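Local coordinates for protein transcriptional regulator, putative, Mar family (Thermotoga maritima, PDB 2ETH) that probably binds DNA as a winged helix-turn-helix transcriptional regulator of the MarR family, at the interface of chains A and B. Residues are numbered along the deposited sequence; one frame, centred on the assembly and turned at random. Chains: chain A/B, transcriptional regulator, putative, Mar family.

Two neighbouring patches of one two-fold interface pack the first turns of helix 15-32 of one subunit against the other. Contact 1 and contact 2 lie about 7 Å apart, measured between the centres of their C-alpha atoms, and share A:Leu116, A:Phe119 and B:Leu16. In both, the chain B helix packs on helix 106-127 of chain A; contact 2 adds helix 44-56 of chain A. Contact 1 is largely aliphatic around A:Phe119, whereas contact 2 is built on B:Phe19 and B:Phe23. Symmetry repeats both with the chains exchanged, consistent with the dimer through which MarR proteins typically act.

Contact 1: the interface of chains A and B. Residues chain A 116, 119-120, 123; chain B 15-16, 18, 22.
Apolar contact carries this stretch of the dimer interface, where the start of helix 15-32 of chain B lies across helix 106-127 of chain A. The ring of A:Phe119 meets several chain B residues. Its CG stands anti to the backbone N (chi1 179°), which sends the ring out toward chain B with its far end between two aliphatic side chains. CZ, the ring tip, meets the CD1 methyl of B:Leu22 at 3.7 Å, the two side chains crossing obliquely. The same tip touches the CG2 branch of B:Ile18 at 4.1 Å, here at about a right angle.

A second group of contacts gathers round the methyl of B:Ala15, a small residue that nevertheless buries 70 Å² against chain A. Its CB packs on the aliphatic CG of A:Glu120 at 3.7 Å and on CD1 of A:Leu123 at 4.0 Å. The glutamate thus contributes methylene surface, while its extended chain carries the carboxylate onward. A:Leu123 and B:Ile18 then meet tip to tip through their CD1 methyls, 4.1 Å apart.

At the other end, A:Leu116 and B:Leu16 cross obliquely, each with CG anti to its own backbone N. CD1 of A:Leu116 rests on the backbone at CA of B:Leu16, 4.0 Å away, and its CD2 reaches the CD1 methyl of B:Leu16.

Polar atoms come near only as neighbours of carbon: the carbonyl O of B:Ala15 lies 3.2 Å from CE2 of A:Phe119, and polar bonding plays no part across the patch. In the fold, the site joins the first turns of helix 15-32 of one subunit to helix 106-127, the long penultimate helix of the other, within the helical dimerisation region typical of MarR proteins.

Contact 2: the interface of chains A and B. Residues chain A 51-52, 55-56, 112, 115-116, 119; chain B 16, 19-20, 23.
An aromatic-rich patch of the MarR-type dimer interface is formed where helix 15-32 of chain B meets helices 44-56 and 106-127 of chain A. B:Phe19 buries 116 Å² there. Its CG is roughly anti to the backbone N (chi1 -154°), directing the ring between the two chain A helices. Both methyls of A:Leu55 lie on one face of this ring, CD2 offset toward the rim, while CG2 of A:Ile115 meets the ring edge in plane, 3.8 Å from CE2. On its other flank, CD2 of B:Phe19 stands 4.0 Å above the ring plane of A:Phe119, toward the rim.

The two branches of A:Leu55 also reach further neighbours. CD1 touches CG of B:Phe23 at 3.7 Å as the side chains cross obliquely; CD2 meets CD1 of B:Leu16 at 3.7 Å, the two leucines sliding past each other in opposite directions. The ring of B:Phe23 reaches on to helix 44-56, its CE1 lying 3.8 Å from CB of A:Leu51 and its CZ tip against the backbone of A:Tyr52.

The ring of A:Phe56 receives CD2 of B:Phe23 at its edge, 3.8 Å from CE2. The side chains of B:Lys20 and A:Phe56 cross obliquely, with CD of the lysine 3.9 Å from CE1 of the ring, so the lysine methylenes serve as apolar surface. The site may thus couple the N-terminal helix of one subunit to helix 44-56, which opens the other's winged helix-turn-helix unit, and to its long helix 106-127.

Contact 1: the interface of chains A and B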
ATOM      1  N   LEU A 116      12.079  -5.379   5.937  1.00 47.74           N
ATOM      2  CA  LEU A 116      13.175  -5.156   5.011  1.00 48.47           C
ATOM      3  C   LEU A 116      13.641  -6.488   4.430  1.00 48.51           C
ATOM      4  O   LEU A 116      13.867  -6.601   3.238  1.00 47.22           O
ATOM      5  CB  LEU A 116      14.313  -4.432   5.708  1.00 47.70           C
ATOM      6  CG  LEU A 116      15.510  -4.056   4.856  1.00 49.57           C
ATOM      7  CD1 LEU A 116      15.065  -3.502   3.453  1.00 49.57           C
ATOM      8  CD2 LEU A 116      16.434  -3.044   5.667  1.00 48.20           C
ATOM      9  N   PHE A 119      11.038  -7.664   1.937  1.00 49.91           N
ATOM     10  CA  PHE A 119      11.153  -6.860   0.724  1.00 49.98           C
ATOM     11  C   PHE A 119      12.325  -7.348  -0.156  1.00 49.91           C
ATOM     12  O   PHE A 119      12.205  -7.460  -1.354  1.00 48.59           O
ATOM     13  CB  PHE A 119      11.351  -5.389   1.079  1.00 50.63           C
ATOM     14  CG  PHE A 119      11.500  -4.484  -0.116  1.00 52.46           C
ATOM     15  CD1 PHE A 119      10.381  -4.030  -0.809  1.00 53.72           C
ATOM     16  CD2 PHE A 119      12.761  -4.080  -0.552  1.00 54.09           C
ATOM     17  CE1 PHE A 119      10.510  -3.188  -1.925  1.00 54.39           C
ATOM     18  CE2 PHE A 119      12.896  -3.232  -1.664  1.00 53.63           C
ATOM     19  CZ  PHE A 119      11.762  -2.789  -2.345  1.00 53.55           C
ATOM     20  N   GLU A 120      13.449  -7.636   0.468  1.00 50.00           N
ATOM     21  CA  GLU A 120      14.592  -8.155  -0.232  1.00 51.08           C
ATOM     22  C   GLU A 120      14.313  -9.494  -0.938  1.00 50.59           C
ATOM     23  O   GLU A 120      14.698  -9.686  -2.109  1.00 51.00           O
ATOM     24  CB  GLU A 120      15.743  -8.308   0.729  1.00 51.24           C
ATOM     25  CG  GLU A 120      17.021  -8.255   0.006  1.00 56.61           C
ATOM     26  CD  GLU A 120      18.200  -8.331   0.911  1.00 63.11           C
ATOM     27  OE1 GLU A 120      17.983  -8.445   2.163  1.00 67.65           O
ATOM     28  OE2 GLU A 120      19.334  -8.289   0.355  1.00 65.63           O
ATOM     29  N   LEU A 123      12.113  -8.802  -3.960  1.00 50.37           N
ATOM     30  CA  LEU A 123      13.040  -8.225  -4.940  1.00 50.57           C
ATOM     31  C   LEU A 123      13.837  -9.334  -5.649  1.00 50.10           C
ATOM     32  O   LEU A 123      13.925  -9.350  -6.850  1.00 49.87           O
ATOM     33  CB  LEU A 123      14.023  -7.316  -4.198  1.00 51.05           C
ATOM     34  CG  LEU A 123      14.437  -5.933  -4.684  1.00 53.30           C
ATOM     35  CD1 LEU A 123      15.911  -5.764  -4.308  1.00 53.47           C
ATOM     36  CD2 LEU A 123      14.243  -5.714  -6.208  1.00 54.97           C
TER
ATOM     37  N   ALA B  15      18.691  -3.197  -1.343  1.00 51.26           N
ATOM     38  CA  ALA B  15      17.215  -3.281  -1.193  1.00 50.75           C
ATOM     39  C   ALA B  15      16.591  -2.156  -0.342  1.00 50.10           C
ATOM     40  O   ALA B  15      15.502  -1.691  -0.632  1.00 50.71           O
ATOM     41  CB  ALA B  15      16.813  -4.645  -0.620  1.00 49.94           C
ATOM     42  N   LEU B  16      17.281  -1.743   0.705  1.00 49.09           N
ATOM     43  CA  LEU B  16      16.934  -0.547   1.456  1.00 49.01           C
ATOM     44  C   LEU B  16      16.838   0.748   0.603  1.00 49.12           C
ATOM     45  O   LEU B  16      15.925   1.577   0.809  1.00 48.77           O
ATOM     46  CB  LEU B  16      17.951  -0.347   2.585  1.00 48.76           C
ATOM     47  CG  LEU B  16      17.773   0.835   3.536  1.00 48.69           C
ATOM     48  CD1 LEU B  16      16.447   0.765   4.253  1.00 48.10           C
ATOM     49  CD2 LEU B  16      18.962   0.887   4.498  1.00 48.01           C
ATOM     50  N   ILE B  18      16.143   0.944  -2.566  1.00 48.01           N
ATOM     51  CA  ILE B  18      15.014   0.855  -3.513  1.00 47.46           C
ATOM     52  C   ILE B  18      13.719   1.094  -2.770  1.00 47.06           C
ATOM     53  O   ILE B  18      12.792   1.756  -3.266  1.00 47.13           O
ATOM     54  CB  ILE B  18      14.965  -0.543  -4.180  1.00 47.28           C
ATOM     55  CG1 ILE B  18      16.318  -0.869  -4.807  1.00 48.18           C
ATOM     56  CG2 ILE B  18      13.818  -0.637  -5.171  1.00 46.05           C
ATOM     57  CD1 ILE B  18      16.294  -1.977  -5.844  1.00 49.89           C
ATOM     58  N   LEU B  22      11.050   3.970  -3.518  1.00 46.57           N
ATOM     59  CA  LEU B  22       9.638   3.601  -3.695  1.00 47.06           C
ATOM     60  C   LEU B  22       8.738   4.385  -2.762  1.00 47.73           C
ATOM     61  O   LEU B  22       7.701   4.892  -3.167  1.00 48.61           O
ATOM     62  CB  LEU B  22       9.458   2.102  -3.469  1.00 47.02           C
ATOM     63  CG  LEU B  22       9.885   1.251  -4.675  1.00 48.88           C
ATOM     64  CD1 LEU B  22       9.973  -0.232  -4.293  1.00 51.45           C
ATOM     65  CD2 LEU B  22       8.938   1.443  -5.864  1.00 47.94           C
TER

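Contact 2: the interface of chains A and B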
ATOM      1  N   LEU A  51       6.781   3.337   8.800  1.00 44.24           N
ATOM      2  CA  LEU A  51       7.837   3.255   7.749  1.00 43.94           C
ATOM      3  C   LEU A  51       8.575   4.564   7.510  1.00 43.65           C
ATOM      4  O   LEU A  51       9.812   4.582   7.326  1.00 43.55           O
ATOM      5  CB  LEU A  51       7.260   2.747   6.442  1.00 44.51           C
ATOM      6  CG  LEU A  51       6.792   1.281   6.443  1.00 45.73           C
ATOM      7  CD1 LEU A  51       5.976   0.990   5.164  1.00 44.33           C
ATOM      8  CD2 LEU A  51       8.015   0.341   6.573  1.00 46.47           C
ATOM      9  N   TYR A  52       7.850   5.663   7.536  1.00 43.49           N
ATOM     10  CA  TYR A  52       8.485   6.961   7.384  1.00 43.60           C
ATOM     11  C   TYR A  52       9.580   7.096   8.418  1.00 43.38           C
ATOM     12  O   TYR A  52      10.718   7.353   8.061  1.00 44.15           O
ATOM     13  CB  TYR A  52       7.448   8.077   7.501  1.00 44.63           C
ATOM     14  CG  TYR A  52       7.997   9.471   7.371  1.00 45.90           C
ATOM     15  CD1 TYR A  52       8.842   9.794   6.320  1.00 47.65           C
ATOM     16  CD2 TYR A  52       7.661  10.474   8.286  1.00 44.50           C
ATOM     17  CE1 TYR A  52       9.354  11.083   6.166  1.00 47.55           C
ATOM     18  CE2 TYR A  52       8.160  11.755   8.142  1.00 46.76           C
ATOM     19  CZ  TYR A  52       9.027  12.045   7.055  1.00 48.65           C
ATOM     20  OH  TYR A  52       9.611  13.286   6.861  1.00 49.86           O
ATOM     21  N   LEU A  55      12.337   4.237   7.923  1.00 46.52           N
ATOM     22  CA  LEU A  55      13.179   4.417   6.707  1.00 46.97           C
ATOM     23  C   LEU A  55      14.028   5.661   6.746  1.00 47.37           C
ATOM     24  O   LEU A  55      15.173   5.615   6.330  1.00 48.17           O
ATOM     25  CB  LEU A  55      12.364   4.460   5.427  1.00 46.84           C
ATOM     26  CG  LEU A  55      11.872   3.121   4.943  1.00 47.04           C
ATOM     27  CD1 LEU A  55      10.886   3.427   3.817  1.00 46.56           C
ATOM     28  CD2 LEU A  55      13.052   2.230   4.508  1.00 43.14           C
ATOM     29  N   PHE A  56      13.480   6.755   7.268  1.00 48.01           N
ATOM     30  CA  PHE A  56      14.152   8.051   7.233  1.00 48.12           C
ATOM     31  C   PHE A  56      14.546   8.644   8.582  1.00 48.32           C
ATOM     32  O   PHE A  56      14.985   9.803   8.669  1.00 48.48           O
ATOM     33  CB  PHE A  56      13.274   9.012   6.448  1.00 48.99           C
ATOM     34  CG  PHE A  56      13.190   8.658   4.992  1.00 48.97           C
ATOM     35  CD1 PHE A  56      14.307   8.856   4.161  1.00 48.22           C
ATOM     36  CD2 PHE A  56      12.029   8.092   4.461  1.00 46.54           C
ATOM     37  CE1 PHE A  56      14.260   8.495   2.815  1.00 49.76           C
ATOM     38  CE2 PHE A  56      11.952   7.750   3.087  1.00 46.77           C
ATOM     39  CZ  PHE A  56      13.039   7.934   2.268  1.00 48.61           C
ATOM     40  N   PHE A 112      10.859  -3.825  11.629  1.00 45.39           N
ATOM     41  CA  PHE A 112      11.347  -3.228  10.383  1.00 46.52           C
ATOM     42  C   PHE A 112      12.371  -4.135   9.705  1.00 47.52           C
ATOM     43  O   PHE A 112      12.367  -4.254   8.501  1.00 47.77           O
ATOM     44  CB  PHE A 112      11.965  -1.863  10.570  1.00 46.60           C
ATOM     45  CG  PHE A 112      12.448  -1.264   9.291  1.00 46.73           C
ATOM     46  CD1 PHE A 112      11.565  -1.070   8.217  1.00 48.55           C
ATOM     47  CD2 PHE A 112      13.776  -0.898   9.140  1.00 47.89           C
ATOM     48  CE1 PHE A 112      12.025  -0.558   6.988  1.00 47.82           C
ATOM     49  CE2 PHE A 112      14.242  -0.375   7.968  1.00 47.42           C
ATOM     50  CZ  PHE A 112      13.363  -0.226   6.864  1.00 49.71           C
ATOM     51  N   ILE A 115      10.551  -6.663   7.878  1.00 50.60           N
ATOM     52  CA  ILE A 115       9.901  -6.064   6.735  1.00 49.76           C
ATOM     53  C   ILE A 115      10.901  -5.875   5.581  1.00 48.23           C
ATOM     54  O   ILE A 115      10.589  -6.151   4.432  1.00 46.40           O
ATOM     55  CB  ILE A 115       9.286  -4.711   7.136  1.00 49.46           C
ATOM     56  CG1 ILE A 115       7.955  -4.937   7.850  1.00 51.38           C
ATOM     57  CG2 ILE A 115       9.053  -3.839   5.906  1.00 49.58           C
ATOM     58  CD1 ILE A 115       7.299  -3.622   8.279  1.00 51.20           C
ATOM     59  N   LEU A 116      12.079  -5.379   5.937  1.00 47.74           N
ATOM     60  CA  LEU A 116      13.175  -5.156   5.011  1.00 48.47           C
ATOM     61  C   LEU A 116      13.641  -6.488   4.430  1.00 48.51           C
ATOM     62  O   LEU A 116      13.867  -6.601   3.238  1.00 47.22           O
ATOM     63  CB  LEU A 116      14.313  -4.432   5.708  1.00 47.70           C
ATOM     64  CG  LEU A 116      15.510  -4.056   4.856  1.00 49.57           C
ATOM     65  CD1 LEU A 116      15.065  -3.502   3.453  1.00 49.57           C
ATOM     66  CD2 LEU A 116      16.434  -3.044   5.667  1.00 48.20           C
ATOM     67  N   PHE A 119      11.038  -7.664   1.937  1.00 49.91           N
ATOM     68  CA  PHE A 119      11.153  -6.860   0.724  1.00 49.98           C
ATOM     69  C   PHE A 119      12.325  -7.348  -0.156  1.00 49.91           C
ATOM     70  O   PHE A 119      12.205  -7.460  -1.354  1.00 48.59           O
ATOM     71  CB  PHE A 119      11.351  -5.389   1.079  1.00 50.63           C
ATOM     72  CG  PHE A 119      11.500  -4.484  -0.116  1.00 52.46           C
ATOM     73  CD1 PHE A 119      10.381  -4.030  -0.809  1.00 53.72           C
ATOM     74  CD2 PHE A 119      12.761  -4.080  -0.552  1.00 54.09           C
ATOM     75  CE1 PHE A 119      10.510  -3.188  -1.925  1.00 54.39           C
ATOM     76  CE2 PHE A 119      12.896  -3.232  -1.664  1.00 53.63           C
ATOM     77  CZ  PHE A 119      11.762  -2.789  -2.345  1.00 53.55           C
TER
ATOM     78  N   LEU B  16      17.281  -1.743   0.705  1.00 49.09           N
ATOM     79  CA  LEU B  16      16.934  -0.547   1.456  1.00 49.01           C
ATOM     80  C   LEU B  16      16.838   0.748   0.603  1.00 49.12           C
ATOM     81  O   LEU B  16      15.925   1.577   0.809  1.00 48.77           O
ATOM     82  CB  LEU B  16      17.951  -0.347   2.585  1.00 48.76           C
ATOM     83  CG  LEU B  16      17.773   0.835   3.536  1.00 48.69           C
ATOM     84  CD1 LEU B  16      16.447   0.765   4.253  1.00 48.10           C
ATOM     85  CD2 LEU B  16      18.962   0.887   4.498  1.00 48.01           C
ATOM     86  N   PHE B  19      13.677   0.541  -1.570  1.00 46.37           N
ATOM     87  CA  PHE B  19      12.610   0.785  -0.616  1.00 46.88           C
ATOM     88  C   PHE B  19      12.435   2.281  -0.345  1.00 46.30           C
ATOM     89  O   PHE B  19      11.340   2.812  -0.484  1.00 45.78           O
ATOM     90  CB  PHE B  19      12.932   0.056   0.679  1.00 47.06           C
ATOM     91  CG  PHE B  19      11.725  -0.318   1.521  1.00 49.30           C
ATOM     92  CD1 PHE B  19      10.547   0.395   1.486  1.00 49.52           C
ATOM     93  CD2 PHE B  19      11.804  -1.394   2.398  1.00 50.09           C
ATOM     94  CE1 PHE B  19       9.492   0.039   2.311  1.00 49.72           C
ATOM     95  CE2 PHE B  19      10.737  -1.759   3.188  1.00 49.40           C
ATOM     96  CZ  PHE B  19       9.585  -1.051   3.134  1.00 49.00           C
ATOM     97  N   LYS B  20      13.520   2.948   0.045  1.00 45.65           N
ATOM     98  CA  LYS B  20      13.493   4.386   0.283  1.00 45.12           C
ATOM     99  C   LYS B  20      12.974   5.179  -0.936  1.00 45.24           C
ATOM    100  O   LYS B  20      12.239   6.142  -0.763  1.00 46.05           O
ATOM    101  CB  LYS B  20      14.904   4.899   0.673  1.00 45.09           C
ATOM    102  CG  LYS B  20      15.317   4.642   2.067  1.00 42.80           C
ATOM    103  CD  LYS B  20      16.557   5.395   2.388  1.00 44.79           C
ATOM    104  CE  LYS B  20      17.325   4.868   3.619  1.00 44.88           C
ATOM    105  NZ  LYS B  20      18.585   5.661   3.914  1.00 45.92           N
ATOM    106  N   PHE B  23       9.166   4.508  -1.514  1.00 48.48           N
ATOM    107  CA  PHE B  23       8.428   5.209  -0.473  1.00 48.72           C
ATOM    108  C   PHE B  23       8.367   6.718  -0.665  1.00 48.84           C
ATOM    109  O   PHE B  23       7.370   7.325  -0.359  1.00 48.95           O
ATOM    110  CB  PHE B  23       9.050   4.901   0.904  1.00 48.88           C
ATOM    111  CG  PHE B  23       8.188   5.329   2.049  1.00 48.95           C
ATOM    112  CD1 PHE B  23       7.154   4.545   2.462  1.00 47.54           C
ATOM    113  CD2 PHE B  23       8.402   6.537   2.694  1.00 48.19           C
ATOM    114  CE1 PHE B  23       6.341   4.950   3.488  1.00 48.05           C
ATOM    115  CE2 PHE B  23       7.584   6.931   3.710  1.00 46.93           C
ATOM    116  CZ  PHE B  23       6.569   6.144   4.110  1.00 47.41           C
TER